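Local atomic coordinates of putative uncharacterized protein (Bacteroides vulgatus, PDB entry 4F7A), a protein that probably binds glycan nutrients such as mucin O-glycans at the outer membrane, as a SusD/RagB-family lipoprotein with a TPR-like helical fold. Residues A[48-54]-A[81-85]; A[276-282]-A[367-373]; A[20-24]-A[102-106]. All coordinates share one frame. Residues are numbered along the deposited sequence.

Helix 15-30, the first modelled helix of the chain, supplies 20-24 to interaction 3, which closes a long loop when the chain reaches 102-106 at the far end of helix 84-104. Within that loop lies interaction 1, closing a shorter one from the end of helix 44-51 to residues 81-85, where helix 84-104 sets out. That helix therefore serves both contacts, near its two ends, and their centres lie about 29 Å apart. Interaction 2 follows in series, closing between 276-282 and 367-373 and joining the short helix 279-282 to the end of helix 356-371. Its centre is about 27 Å from that of interaction 1 and about 39 Å from that of interaction 3; none of the three touch.

Interaction 1 (A[48-54]-A[81-85]); sequences TFQNLNH and WTASA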
ATOM      1  N   THR A  48      11.998   8.096   4.209  1.00 15.51           N
ATOM      2  CA  THR A  48      11.258   9.192   3.519  1.00 15.35           C
ATOM      3  C   THR A  48      10.430   8.746   2.320  1.00 16.90           C
ATOM      4  O   THR A  48       9.440   9.390   1.976  1.00 17.49           O
ATOM      5  CB  THR A  48      12.207  10.356   3.097  1.00 15.36           C
ATOM      6  OG1 THR A  48      13.093   9.910   2.063  1.00 14.80           O
ATOM      7  CG2 THR A  48      13.035  10.864   4.304  1.00 17.90           C
ATOM      8  N   PHE A  49      10.828   7.656   1.668  1.00 15.39           N
ATOM      9  CA  PHE A  49      10.033   7.024   0.590  1.00 15.46           C
ATOM     10  C   PHE A  49       8.605   6.783   1.071  1.00 15.14           C
ATOM     11  O   PHE A  49       7.631   7.248   0.468  1.00 14.03           O
ATOM     12  CB  PHE A  49      10.702   5.684   0.188  1.00 13.29           C
ATOM     13  CG  PHE A  49      10.177   5.055  -1.104  1.00 15.88           C
ATOM     14  CD1 PHE A  49       8.965   4.403  -1.151  1.00 26.68           C
ATOM     15  CD2 PHE A  49      10.953   5.058  -2.251  1.00 14.86           C
ATOM     16  CE1 PHE A  49       8.520   3.813  -2.342  1.00 27.59           C
ATOM     17  CE2 PHE A  49      10.527   4.462  -3.418  1.00 17.89           C
ATOM     18  CZ  PHE A  49       9.307   3.855  -3.472  1.00 15.28           C
ATOM     19  N   GLN A  50       8.499   6.123   2.215  1.00 13.19           N
ATOM     20  CA  GLN A  50       7.220   5.678   2.711  1.00 14.48           C
ATOM     21  C   GLN A  50       6.927   5.921   4.191  1.00 13.65           C
ATOM     22  O   GLN A  50       5.777   6.213   4.542  1.00 14.96           O
ATOM     23  CB  GLN A  50       7.128   4.187   2.362  1.00 17.02           C
ATOM     24  CG  GLN A  50       6.171   3.381   3.096  1.00 18.96           C
ATOM     25  CD  GLN A  50       5.800   2.083   2.374  1.00 17.27           C
ATOM     26  OE1 GLN A  50       6.401   1.673   1.352  1.00 13.88           O
ATOM     27  NE2 GLN A  50       4.822   1.428   2.925  1.00 13.18           N
ATOM     28  N   ASN A  51       7.904   5.741   5.080  1.00 14.14           N
ATOM     29  CA  ASN A  51       7.567   5.687   6.503  1.00 14.17           C
ATOM     30  C   ASN A  51       7.072   7.012   7.061  1.00 14.70           C
ATOM     31  O   ASN A  51       6.120   7.038   7.859  1.00 15.26           O
ATOM     32  CB  ASN A  51       8.725   5.166   7.357  1.00 17.08           C
ATOM     33  CG  ASN A  51       8.272   4.714   8.728  1.00 16.03           C
ATOM     34  OD1 ASN A  51       8.795   5.185   9.734  1.00 16.15           O
ATOM     35  ND2 ASN A  51       7.275   3.784   8.781  1.00 14.80           N
ATOM     36  N   LEU A  52       7.684   8.110   6.627  1.00 15.77           N
ATOM     37  CA  LEU A  52       7.250   9.433   7.078  1.00 13.40           C
ATOM     38  C   LEU A  52       6.123  10.058   6.235  1.00 15.99           C
ATOM     39  O   LEU A  52       5.718  11.204   6.478  1.00 14.70           O
ATOM     40  CB  LEU A  52       8.424  10.381   7.167  1.00 14.61           C
ATOM     41  CG  LEU A  52       9.435  10.123   8.275  1.00 13.91           C
ATOM     42  CD1 LEU A  52      10.698  10.931   7.998  1.00 14.53           C
ATOM     43  CD2 LEU A  52       8.871  10.459   9.674  1.00 14.53           C
ATOM     44  N   ASN A  53       5.627   9.317   5.249  1.00 15.74           N
ATOM     45  CA  ASN A  53       4.472   9.725   4.464  1.00 14.44           C
ATOM     46  C   ASN A  53       3.330   8.699   4.622  1.00 13.18           C
ATOM     47  O   ASN A  53       2.574   8.727   5.588  1.00 14.09           O
ATOM     48  CB  ASN A  53       4.896   9.885   2.997  1.00 14.66           C
ATOM     49  CG  ASN A  53       5.921  10.955   2.816  1.00 16.62           C
ATOM     50  OD1 ASN A  53       5.603  12.146   2.891  1.00 16.76           O
ATOM     51  ND2 ASN A  53       7.145  10.555   2.560  1.00 18.11           N
ATOM     52  N   HIS A  54       3.262   7.751   3.709  1.00 13.06           N
ATOM     53  CA  HIS A  54       2.141   6.820   3.632  1.00 12.27           C
ATOM     54  C   HIS A  54       1.891   6.059   4.924  1.00 13.76           C
ATOM     55  O   HIS A  54       0.754   5.823   5.276  1.00 12.41           O
ATOM     56  CB  HIS A  54       2.382   5.803   2.517  1.00 13.70           C
ATOM     57  CG  HIS A  54       2.837   6.422   1.236  1.00 12.38           C
ATOM     58  ND1 HIS A  54       4.045   7.079   1.117  1.00 12.24           N
ATOM     59  CD2 HIS A  54       2.279   6.430   0.002  1.00 12.12           C
ATOM     60  CE1 HIS A  54       4.193   7.496  -0.130  1.00 14.57           C
ATOM     61  NE2 HIS A  54       3.132   7.120  -0.825  1.00 13.31           N
ATOM     62  N   TRP A  81      10.833  15.049   1.849  1.00 19.98           N
ATOM     63  CA  TRP A  81      10.211  13.771   2.221  1.00 17.50           C
ATOM     64  C   TRP A  81       9.152  13.353   1.218  1.00 14.94           C
ATOM     65  O   TRP A  81       9.116  12.200   0.791  1.00 16.18           O
ATOM     66  CB  TRP A  81       9.543  13.849   3.582  1.00 16.23           C
ATOM     67  CG  TRP A  81      10.428  14.214   4.724  1.00 16.36           C
ATOM     68  CD1 TRP A  81      11.770  14.427   4.709  1.00 20.43           C
ATOM     69  CD2 TRP A  81      10.012  14.347   6.079  1.00 13.88           C
ATOM     70  NE1 TRP A  81      12.214  14.732   5.979  1.00 20.31           N
ATOM     71  CE2 TRP A  81      11.143  14.686   6.837  1.00 18.74           C
ATOM     72  CE3 TRP A  81       8.769  14.267   6.718  1.00 16.20           C
ATOM     73  CZ2 TRP A  81      11.080  14.903   8.211  1.00 19.08           C
ATOM     74  CZ3 TRP A  81       8.712  14.487   8.080  1.00 15.24           C
ATOM     75  CH2 TRP A  81       9.856  14.814   8.810  1.00 17.70           C
ATOM     76  N   THR A  82       8.261  14.276   0.854  1.00 12.59           N
ATOM     77  CA  THR A  82       7.184  13.912  -0.038  1.00 12.53           C
ATOM     78  C   THR A  82       7.635  13.570  -1.461  1.00 12.74           C
ATOM     79  O   THR A  82       6.922  12.863  -2.172  1.00 14.13           O
ATOM     80  CB  THR A  82       6.087  14.991  -0.095  1.00 13.12           C
ATOM     81  OG1 THR A  82       6.623  16.176  -0.666  1.00 14.46           O
ATOM     82  CG2 THR A  82       5.476  15.260   1.318  1.00 13.07           C
ATOM     83  N   ALA A  83       8.805  14.055  -1.876  1.00 12.36           N
ATOM     84  CA  ALA A  83       9.321  13.773  -3.210  1.00 11.79           C
ATOM     85  C   ALA A  83       9.991  12.400  -3.325  1.00 14.95           C
ATOM     86  O   ALA A  83      10.310  11.948  -4.433  1.00 13.16           O
ATOM     87  CB  ALA A  83      10.346  14.850  -3.606  1.00 10.30           C
ATOM     88  N   SER A  84      10.262  11.756  -2.191  1.00 14.38           N
ATOM     89  CA  SER A  84      11.136  10.596  -2.181  1.00 14.90           C
ATOM     90  C   SER A  84      10.650   9.388  -2.974  1.00 13.71           C
ATOM     91  O   SER A  84      11.442   8.760  -3.675  1.00 13.38           O
ATOM     92  CB  SER A  84      11.475  10.194  -0.747  1.00 17.49           C
ATOM     93  OG  SER A  84      12.422  11.106  -0.224  1.00 17.25           O
ATOM     94  N   ALA A  85       9.367   9.056  -2.878  1.00 11.72           N
ATOM     95  CA  ALA A  85       8.838   7.904  -3.611  1.00 13.59           C
ATOM     96  C   ALA A  85       9.092   8.109  -5.120  1.00 15.66           C
ATOM     97  O   ALA A  85       9.626   7.228  -5.810  1.00 13.65           O
ATOM     98  CB  ALA A  85       7.359   7.710  -3.309  1.00 12.70           C
TER
HETATM   99  O   HOH W   1       7.746   9.909  -0.696  1.00 13.86           O
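The shortest polar link is a hydrogen bond between two hydroxyls, T48 OG1 and S84 OG, 2.7 Å apart; S84 OG also bonds to G80 O. A second hydrogen bond runs from N53 ND2 to W81 O (3.1 Å, 142° at the hydrogen). W81 O has further partners: S84 N, 3.2 Å away in its own turn, and water 1 at 3.1 Å. That water accepts from A85 N (2.8 Å) and also has F49 O in reach at 2.9 Å, so it bridges the two backbones inside the contact. T48 O and W81 O approach to 3.1 Å without bonding, since both are acceptors.

Outside this polar centre, each segment lays a carbon over an aromatic face of the other. The backbones come as close as 4.5 Å, between the CA atoms of F49 and A85, and A85 CA sits 3.8 Å from the F49 ring centroid, 12° off the normal. L52 CD1 sits 3.8 Å from the centroid of the W81 six-membered ring, only 3° off. Both are CH-pi contacts. H54 NE2 bonds to T131 OG1 of helix 111-132, and I128 and Y132 of the same helix touch A85. The arrangement is a buried meeting of two helix junctions, 44-51 to 54-57 and 79-82 to 84-104, within the TPR-like helical fold of SusD homologues.

Interaction 2 (A[276-282]-A[367-373]); sequences DPRISIY and SFSQWGA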
ATOM      1  N   ASP A 276      -8.845  -7.351  19.358  1.00 13.27           N
ATOM      2  CA  ASP A 276      -8.346  -8.070  18.197  1.00 12.70           C
ATOM      3  C   ASP A 276      -7.100  -8.852  18.596  1.00 14.36           C
ATOM      4  O   ASP A 276      -6.144  -8.274  19.112  1.00 13.55           O
ATOM      5  CB  ASP A 276      -8.050  -7.070  17.083  1.00 11.31           C
ATOM      6  CG  ASP A 276      -7.886  -7.703  15.747  1.00 12.52           C
ATOM      7  OD1 ASP A 276      -7.051  -8.640  15.615  1.00 12.39           O
ATOM      8  OD2 ASP A 276      -8.576  -7.237  14.802  1.00 11.50           O
ATOM      9  N   PRO A 277      -7.090 -10.171  18.326  1.00 14.02           N
ATOM     10  CA  PRO A 277      -5.914 -10.958  18.718  1.00 14.26           C
ATOM     11  C   PRO A 277      -4.661 -10.635  17.926  1.00 15.80           C
ATOM     12  O   PRO A 277      -3.576 -11.114  18.287  1.00 15.16           O
ATOM     13  CB  PRO A 277      -6.333 -12.400  18.455  1.00 16.89           C
ATOM     14  CG  PRO A 277      -7.392 -12.323  17.477  1.00 16.92           C
ATOM     15  CD  PRO A 277      -8.099 -10.988  17.643  1.00 15.44           C
ATOM     16  N   ARG A 278      -4.777  -9.847  16.852  1.00 11.11           N
ATOM     17  CA  ARG A 278      -3.580  -9.415  16.146  1.00 12.32           C
ATOM     18  C   ARG A 278      -2.847  -8.267  16.881  1.00 16.36           C
ATOM     19  O   ARG A 278      -1.699  -7.943  16.536  1.00 15.17           O
ATOM     20  CB  ARG A 278      -3.919  -8.999  14.718  1.00 10.66           C
ATOM     21  CG  ARG A 278      -4.356 -10.147  13.820  1.00 11.15           C
ATOM     22  CD  ARG A 278      -5.093  -9.666  12.574  1.00 10.03           C
ATOM     23  NE  ARG A 278      -6.428  -9.126  12.849  1.00  8.65           N
ATOM     24  CZ  ARG A 278      -7.349  -8.898  11.900  1.00 10.73           C
ATOM     25  NH1 ARG A 278      -7.096  -9.164  10.620  1.00 11.02           N
ATOM     26  NH2 ARG A 278      -8.532  -8.404  12.226  1.00 11.65           N
ATOM     27  N   ILE A 279      -3.499  -7.646  17.868  1.00 14.31           N
ATOM     28  CA  ILE A 279      -2.939  -6.457  18.511  1.00 13.41           C
ATOM     29  C   ILE A 279      -1.508  -6.709  19.063  1.00 13.47           C
ATOM     30  O   ILE A 279      -0.611  -5.893  18.857  1.00 13.27           O
ATOM     31  CB  ILE A 279      -3.904  -5.875  19.586  1.00 14.35           C
ATOM     32  CG1 ILE A 279      -3.494  -4.440  19.954  1.00 14.70           C
ATOM     33  CG2 ILE A 279      -3.989  -6.763  20.817  1.00 11.40           C
ATOM     34  CD1 ILE A 279      -4.542  -3.656  20.793  1.00 13.56           C
ATOM     35  N   SER A 280      -1.292  -7.838  19.731  1.00 13.33           N
ATOM     36  CA  SER A 280       0.003  -8.106  20.389  1.00 13.86           C
ATOM     37  C   SER A 280       1.006  -8.698  19.398  1.00 14.44           C
ATOM     38  O   SER A 280       2.192  -8.782  19.678  1.00 12.47           O
ATOM     39  CB  SER A 280      -0.144  -9.060  21.584  1.00 16.55           C
ATOM     40  OG  SER A 280      -0.492 -10.378  21.197  1.00 19.32           O
ATOM     41  N   ILE A 281       0.507  -9.112  18.234  1.00 11.50           N
ATOM     42  CA  ILE A 281       1.358  -9.571  17.130  1.00 12.54           C
ATOM     43  C   ILE A 281       1.953  -8.382  16.379  1.00 13.65           C
ATOM     44  O   ILE A 281       3.155  -8.339  16.078  1.00 12.09           O
ATOM     45  CB  ILE A 281       0.585 -10.475  16.157  1.00 12.22           C
ATOM     46  CG1 ILE A 281       0.048 -11.714  16.887  1.00 16.11           C
ATOM     47  CG2 ILE A 281       1.509 -10.907  14.973  1.00  8.52           C
ATOM     48  CD1 ILE A 281      -0.967 -12.574  16.008  1.00 14.19           C
ATOM     49  N   TYR A 282       1.113  -7.387  16.139  1.00 13.68           N
ATOM     50  CA  TYR A 282       1.546  -6.169  15.474  1.00 13.82           C
ATOM     51  C   TYR A 282       2.391  -5.232  16.361  1.00 11.76           C
ATOM     52  O   TYR A 282       3.372  -4.663  15.886  1.00 10.92           O
ATOM     53  CB  TYR A 282       0.333  -5.390  14.992  1.00 12.04           C
ATOM     54  CG  TYR A 282      -0.477  -5.961  13.822  1.00 11.55           C
ATOM     55  CD1 TYR A 282      -0.367  -7.287  13.410  1.00  9.32           C
ATOM     56  CD2 TYR A 282      -1.441  -5.173  13.195  1.00 10.99           C
ATOM     57  CE1 TYR A 282      -1.121  -7.786  12.354  1.00 12.68           C
ATOM     58  CE2 TYR A 282      -2.217  -5.673  12.166  1.00  9.97           C
ATOM     59  CZ  TYR A 282      -2.039  -6.975  11.726  1.00 12.45           C
ATOM     60  OH  TYR A 282      -2.799  -7.473  10.695  1.00 11.37           O
ATOM     61  N   SER A 367      -6.471 -13.541   7.205  1.00 11.96           N
ATOM     62  CA  SER A 367      -5.570 -12.640   7.895  1.00 12.45           C
ATOM     63  C   SER A 367      -5.126 -13.204   9.253  1.00 13.39           C
ATOM     64  O   SER A 367      -3.943 -13.218   9.578  1.00 12.07           O
ATOM     65  CB  SER A 367      -6.218 -11.274   8.067  1.00 10.53           C
ATOM     66  OG  SER A 367      -5.376 -10.423   8.802  1.00  9.60           O
ATOM     67  N   PHE A 368      -6.072 -13.710  10.036  1.00  9.82           N
ATOM     68  CA  PHE A 368      -5.718 -14.351  11.298  1.00 12.24           C
ATOM     69  C   PHE A 368      -4.688 -15.472  11.085  1.00 13.57           C
ATOM     70  O   PHE A 368      -3.708 -15.560  11.826  1.00 13.05           O
ATOM     71  CB  PHE A 368      -6.949 -14.973  11.950  1.00 11.16           C
ATOM     72  CG  PHE A 368      -7.746 -14.038  12.826  1.00 11.74           C
ATOM     73  CD1 PHE A 368      -8.006 -12.725  12.451  1.00 13.16           C
ATOM     74  CD2 PHE A 368      -8.283 -14.507  14.033  1.00 13.11           C
ATOM     75  CE1 PHE A 368      -8.775 -11.891  13.264  1.00 14.57           C
ATOM     76  CE2 PHE A 368      -9.042 -13.680  14.841  1.00 12.60           C
ATOM     77  CZ  PHE A 368      -9.305 -12.370  14.429  1.00 12.32           C
ATOM     78  N   SER A 369      -4.925 -16.322  10.085  1.00 12.36           N
ATOM     79  CA  SER A 369      -4.017 -17.417   9.773  0.50 13.18           C
ATOM     80  C   SER A 369      -2.623 -16.938   9.337  1.00 12.76           C
ATOM     81  O   SER A 369      -1.627 -17.529   9.713  1.00 13.11           O
ATOM     82  CB  SER A 369      -4.614 -18.322   8.695  0.50 13.29           C
ATOM     83  OG  SER A 369      -5.780 -18.957   9.180  0.50  9.07           O
ATOM     84  N   GLN A 370      -2.561 -15.880   8.533  1.00 12.61           N
ATOM     85  CA  GLN A 370      -1.286 -15.287   8.104  1.00 12.94           C
ATOM     86  C   GLN A 370      -0.390 -14.996   9.310  1.00 13.72           C
ATOM     87  O   GLN A 370       0.810 -15.212   9.258  1.00 13.62           O
ATOM     88  CB  GLN A 370      -1.565 -13.967   7.393  1.00 11.64           C
ATOM     89  CG  GLN A 370      -0.356 -13.228   6.884  1.00 13.28           C
ATOM     90  CD  GLN A 370      -0.683 -11.893   6.265  1.00  9.79           C
ATOM     91  OE1 GLN A 370      -1.769 -11.698   5.731  1.00 12.27           O
ATOM     92  NE2 GLN A 370       0.249 -10.960   6.343  1.00  9.44           N
ATOM     93  N   TRP A 371      -0.992 -14.441  10.356  1.00 11.06           N
ATOM     94  CA  TRP A 371      -0.278 -13.914  11.518  1.00 12.97           C
ATOM     95  C   TRP A 371      -0.193 -14.891  12.672  1.00 14.26           C
ATOM     96  O   TRP A 371       0.467 -14.610  13.652  1.00 13.98           O
ATOM     97  CB  TRP A 371      -0.939 -12.605  11.983  1.00 13.57           C
ATOM     98  CG  TRP A 371      -0.777 -11.510  10.991  1.00 14.57           C
ATOM     99  CD1 TRP A 371      -1.736 -10.985  10.176  1.00 11.90           C
ATOM    100  CD2 TRP A 371       0.440 -10.837  10.660  1.00 12.09           C
ATOM    101  NE1 TRP A 371      -1.195 -10.027   9.367  1.00 12.47           N
ATOM    102  CE2 TRP A 371       0.140  -9.912   9.640  1.00 14.26           C
ATOM    103  CE3 TRP A 371       1.758 -10.937  11.114  1.00 13.70           C
ATOM    104  CZ2 TRP A 371       1.102  -9.062   9.087  1.00 12.41           C
ATOM    105  CZ3 TRP A 371       2.718 -10.088  10.556  1.00 15.53           C
ATOM    106  CH2 TRP A 371       2.370  -9.163   9.552  1.00  9.83           C
ATOM    107  N   GLY A 372      -0.854 -16.035  12.566  1.00 13.53           N
ATOM    108  CA  GLY A 372      -0.873 -17.033  13.653  1.00 14.98           C
ATOM    109  C   GLY A 372      -1.812 -16.633  14.790  1.00 15.37           C
ATOM    110  O   GLY A 372      -1.592 -16.999  15.951  1.00 14.95           O
ATOM    111  N   ALA A 373      -2.864 -15.898  14.463  1.00 11.96           N
ATOM    112  CA  ALA A 373      -3.780 -15.361  15.480  1.00 13.07           C
ATOM    113  C   ALA A 373      -4.916 -16.320  15.819  1.00 14.44           C
ATOM    114  O   ALA A 373      -5.766 -16.019  16.669  1.00 15.51           O
ATOM    115  CB  ALA A 373      -4.334 -14.001  15.022  1.00 12.72           C
TER
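Segment 367-373 starts in the last turns of helix 356-371 with S367, whose OG accepts a hydrogen bond from R278 NH1 (2.8 Å, 139°) near the plane of the guanidinium. One helical step on, F368 brings CE1 over a face of that guanidinium, 3.6 Å from R278 CZ, while F368 CE2 reaches P277 CG at 3.4 Å; Y379 meets the same ring from outside the two segments. W371 is the residue of this segment with the most area covered. The edge of Y282 points at its indole face, a T-shaped pair with planes at 67° and a centroid distance of 5.0 Å to the five-membered ring. I281 CG2 lies 3.9 Å from W371 CE3. Although Y282 OH is 3.3 Å from W371 NE1, the angle is too poor for a bond, and the hydroxyl bonds instead to I429 O.

G372, with phi at 77°, ends the helix in a Schellman motif, in which A373 N bonds back to F368 O at 2.8 Å. The reversal delivers A373 CB to I281 CD1 (3.8 Å), R278 CG (4.0 Å) and P277 CG (4.3 Å).

The arginine charge is met on its own side of the contact: R278 NE donates to D276 OD1 (2.9 Å, 176°), and R278 NH2 forms a salt bridge with D276 OD2 (2.8 Å) and also bonds to Q426 of helix 416-431. D276 OD1 also caps R278 N at 2.9 Å. With its acid supplied locally, R278 can cross to a neutral hydroxyl and an aromatic ring, so the interface combines one hydrogen bond, the guanidinium face against F368, and apolar and aromatic contact.

Interaction 3 (A[20-24]-A[102-106]); sequences KYTTN and LITQD
I103 has the most surface covered in this contact, followed by Y21 and K20, and the geometry can be set from these three. Segment 20-24 is helical throughout, with a wider pi-type turn at 20-22 and Y21 at phi/psi -107/-41°. Segment 102-106 comes from the C-terminal end of helix 84-104, with I103 at -87/-8° and T104 at -113/-24°; D106 is already in a loop. The closest CA atoms, those of Y21 and I103, are 8.0 Å apart, a spacing that side chains must fill.

I103 directs its CA-to-CB bond toward the other segment. With chi1 at 69° (p) and chi2 at -178° (t) it extends CD1 to 3.4 Å from K20 O and 3.6 Å from N24 ND2, spanning one turn of helix 15-30. The contact thus sets an N-terminal helix of the TPR-like fold against the end of a later one; its centre lies about 27 Å from the centre of the chain, and helix 111-132 lines it through F113, which touches both Y21 and T104.

The CA-to-CB bond of Y21 points sideways, but chi1 -57° (m) and chi2 -74° bring the ring close to 102-106: CE1 is 4.0 Å from I103 CG1 and 3.6 Å from I103 O, the oxygen lying near the ring plane, while Y21 CD1 is 3.6 Å from T104 CG2. The Y21 ring also meets that of Y110.

No direct hydrogen bond joins the segments. K20, extended through chi3 and then turned at chi4 to 71°, places NZ 4.2 Å from I103 CB and makes a weak 3.2 Å bond to water 2, which donates to I103 O at 2.6 Å.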
ATOM      1  N   LYS A  20      22.785 -10.790 -17.861  1.00 38.44           N
ATOM      2  CA  LYS A  20      21.908 -10.068 -18.781  1.00 38.62           C
ATOM      3  C   LYS A  20      20.556  -9.812 -18.121  1.00 33.50           C
ATOM      4  O   LYS A  20      20.125  -8.672 -18.074  1.00 33.64           O
ATOM      5  CB  LYS A  20      21.740 -10.819 -20.119  1.00 39.95           C
ATOM      6  CG  LYS A  20      21.089  -9.980 -21.243  1.00 43.39           C
ATOM      7  CD  LYS A  20      21.070 -10.731 -22.585  1.00 48.52           C
ATOM      8  CE  LYS A  20      20.005 -10.210 -23.555  1.00 49.74           C
ATOM      9  NZ  LYS A  20      20.323  -8.869 -24.101  1.00 52.35           N
ATOM     10  N   TYR A  21      19.918 -10.851 -17.580  1.00 33.19           N
ATOM     11  CA  TYR A  21      18.511 -10.750 -17.109  1.00 32.81           C
ATOM     12  C   TYR A  21      18.266 -10.720 -15.622  1.00 32.66           C
ATOM     13  O   TYR A  21      17.409  -9.969 -15.144  1.00 31.79           O
ATOM     14  CB  TYR A  21      17.695 -11.924 -17.628  1.00 34.61           C
ATOM     15  CG  TYR A  21      17.701 -12.043 -19.114  1.00 34.31           C
ATOM     16  CD1 TYR A  21      16.964 -11.162 -19.904  1.00 35.46           C
ATOM     17  CD2 TYR A  21      18.439 -13.026 -19.744  1.00 42.17           C
ATOM     18  CE1 TYR A  21      16.976 -11.254 -21.263  1.00 27.82           C
ATOM     19  CE2 TYR A  21      18.467 -13.127 -21.111  1.00 39.10           C
ATOM     20  CZ  TYR A  21      17.724 -12.248 -21.865  1.00 37.27           C
ATOM     21  OH  TYR A  21      17.750 -12.357 -23.216  1.00 38.52           O
ATOM     22  N   THR A  22      18.990 -11.545 -14.868  1.00 30.66           N
ATOM     23  CA  THR A  22      18.591 -11.810 -13.490  0.50 29.42           C
ATOM     24  C   THR A  22      18.856 -10.629 -12.555  1.00 27.58           C
ATOM     25  O   THR A  22      18.043 -10.348 -11.667  1.00 27.89           O
ATOM     26  CB  THR A  22      19.224 -13.140 -12.969  0.50 31.22           C
ATOM     27  OG1 THR A  22      18.678 -14.240 -13.712  0.50 32.80           O
ATOM     28  CG2 THR A  22      18.931 -13.344 -11.513  0.50 26.67           C
ATOM     29  N   THR A  23      19.968  -9.927 -12.752  0.50 26.33           N
ATOM     30  CA  THR A  23      20.319  -8.784 -11.903  0.50 25.89           C
ATOM     31  C   THR A  23      19.257  -7.682 -11.929  0.50 25.14           C
ATOM     32  O   THR A  23      18.965  -7.066 -10.894  0.50 23.59           O
ATOM     33  CB  THR A  23      21.687  -8.161 -12.300  0.50 28.51           C
ATOM     34  OG1 THR A  23      22.736  -9.125 -12.097  0.50 30.71           O
ATOM     35  CG2 THR A  23      21.969  -6.902 -11.469  0.50 29.07           C
ATOM     36  N   ASN A  24      18.674  -7.426 -13.103  1.00 21.36           N
ATOM     37  CA  ASN A  24      17.598  -6.439 -13.201  1.00 18.85           C
ATOM     38  C   ASN A  24      16.430  -6.787 -12.268  1.00 15.47           C
ATOM     39  O   ASN A  24      15.856  -5.914 -11.625  1.00 15.22           O
ATOM     40  CB  ASN A  24      17.049  -6.317 -14.650  1.00 17.01           C
ATOM     41  CG  ASN A  24      18.050  -5.702 -15.625  1.00 20.37           C
ATOM     42  OD1 ASN A  24      18.908  -4.910 -15.245  1.00 19.92           O
ATOM     43  ND2 ASN A  24      17.943  -6.080 -16.890  1.00 20.37           N
ATOM     44  N   LEU A 102      12.552  -4.063 -22.388  1.00 19.71           N
ATOM     45  CA  LEU A 102      13.138  -3.965 -23.707  1.00 20.46           C
ATOM     46  C   LEU A 102      13.925  -5.216 -24.064  1.00 22.86           C
ATOM     47  O   LEU A 102      13.879  -5.661 -25.204  1.00 20.85           O
ATOM     48  CB  LEU A 102      14.056  -2.748 -23.823  1.00 22.55           C
ATOM     49  CG  LEU A 102      13.397  -1.364 -23.724  1.00 26.90           C
ATOM     50  CD1 LEU A 102      14.451  -0.265 -23.917  1.00 27.87           C
ATOM     51  CD2 LEU A 102      12.217  -1.187 -24.704  1.00 30.36           C
ATOM     52  N   ILE A 103      14.648  -5.789 -23.099  1.00 19.86           N
ATOM     53  CA  ILE A 103      15.497  -6.929 -23.420  1.00 20.85           C
ATOM     54  C   ILE A 103      14.787  -8.265 -23.361  1.00 20.33           C
ATOM     55  O   ILE A 103      15.352  -9.258 -23.765  1.00 21.72           O
ATOM     56  CB  ILE A 103      16.833  -6.970 -22.600  1.00 22.57           C
ATOM     57  CG1 ILE A 103      16.604  -7.279 -21.115  1.00 21.00           C
ATOM     58  CG2 ILE A 103      17.628  -5.662 -22.811  1.00 24.21           C
ATOM     59  CD1 ILE A 103      17.906  -7.270 -20.309  1.00 21.52           C
ATOM     60  N   THR A 104      13.549  -8.310 -22.879  1.00 21.05           N
ATOM     61  CA  THR A 104      12.822  -9.584 -22.844  1.00 20.45           C
ATOM     62  C   THR A 104      11.623  -9.631 -23.796  1.00 23.29           C
ATOM     63  O   THR A 104      11.219 -10.723 -24.212  1.00 22.71           O
ATOM     64  CB  THR A 104      12.329  -9.936 -21.437  1.00 21.26           C
ATOM     65  OG1 THR A 104      11.441  -8.926 -20.967  1.00 17.09           O
ATOM     66  CG2 THR A 104      13.514 -10.101 -20.445  1.00 18.94           C
ATOM     67  N   GLN A 105      11.073  -8.466 -24.149  1.00 22.84           N
ATOM     68  CA  GLN A 105       9.814  -8.419 -24.918  1.00 23.79           C
ATOM     69  C   GLN A 105       9.869  -9.123 -26.278  1.00 26.01           C
ATOM     70  O   GLN A 105       8.854  -9.642 -26.734  1.00 25.66           O
ATOM     71  CB  GLN A 105       9.306  -6.978 -25.083  1.00 23.37           C
ATOM     72  CG  GLN A 105      10.194  -6.064 -25.907  1.00 23.34           C
ATOM     73  CD  GLN A 105       9.669  -4.636 -25.943  1.00 29.86           C
ATOM     74  OE1 GLN A 105       8.684  -4.306 -25.290  1.00 29.40           O
ATOM     75  NE2 GLN A 105      10.332  -3.786 -26.715  1.00 32.37           N
ATOM     76  N   ASP A 106      11.049  -9.160 -26.898  1.00 25.74           N
ATOM     77  CA  ASP A 106      11.235  -9.772 -28.206  1.00 29.11           C
ATOM     78  C   ASP A 106      12.023 -11.085 -28.105  1.00 30.58           C
ATOM     79  O   ASP A 106      12.445 -11.599 -29.128  1.00 32.05           O
ATOM     80  CB  ASP A 106      11.988  -8.805 -29.155  1.00 28.97           C
ATOM     81  CG  ASP A 106      11.222  -7.503 -29.416  1.00 37.68           C
ATOM     82  OD1 ASP A 106       9.987  -7.598 -29.619  1.00 26.77           O
ATOM     83  OD2 ASP A 106      11.864  -6.403 -29.432  1.00 36.72           O
TER
HETATM   84  O   HOH W   2      17.483  -9.549 -25.289  1.00 30.04           O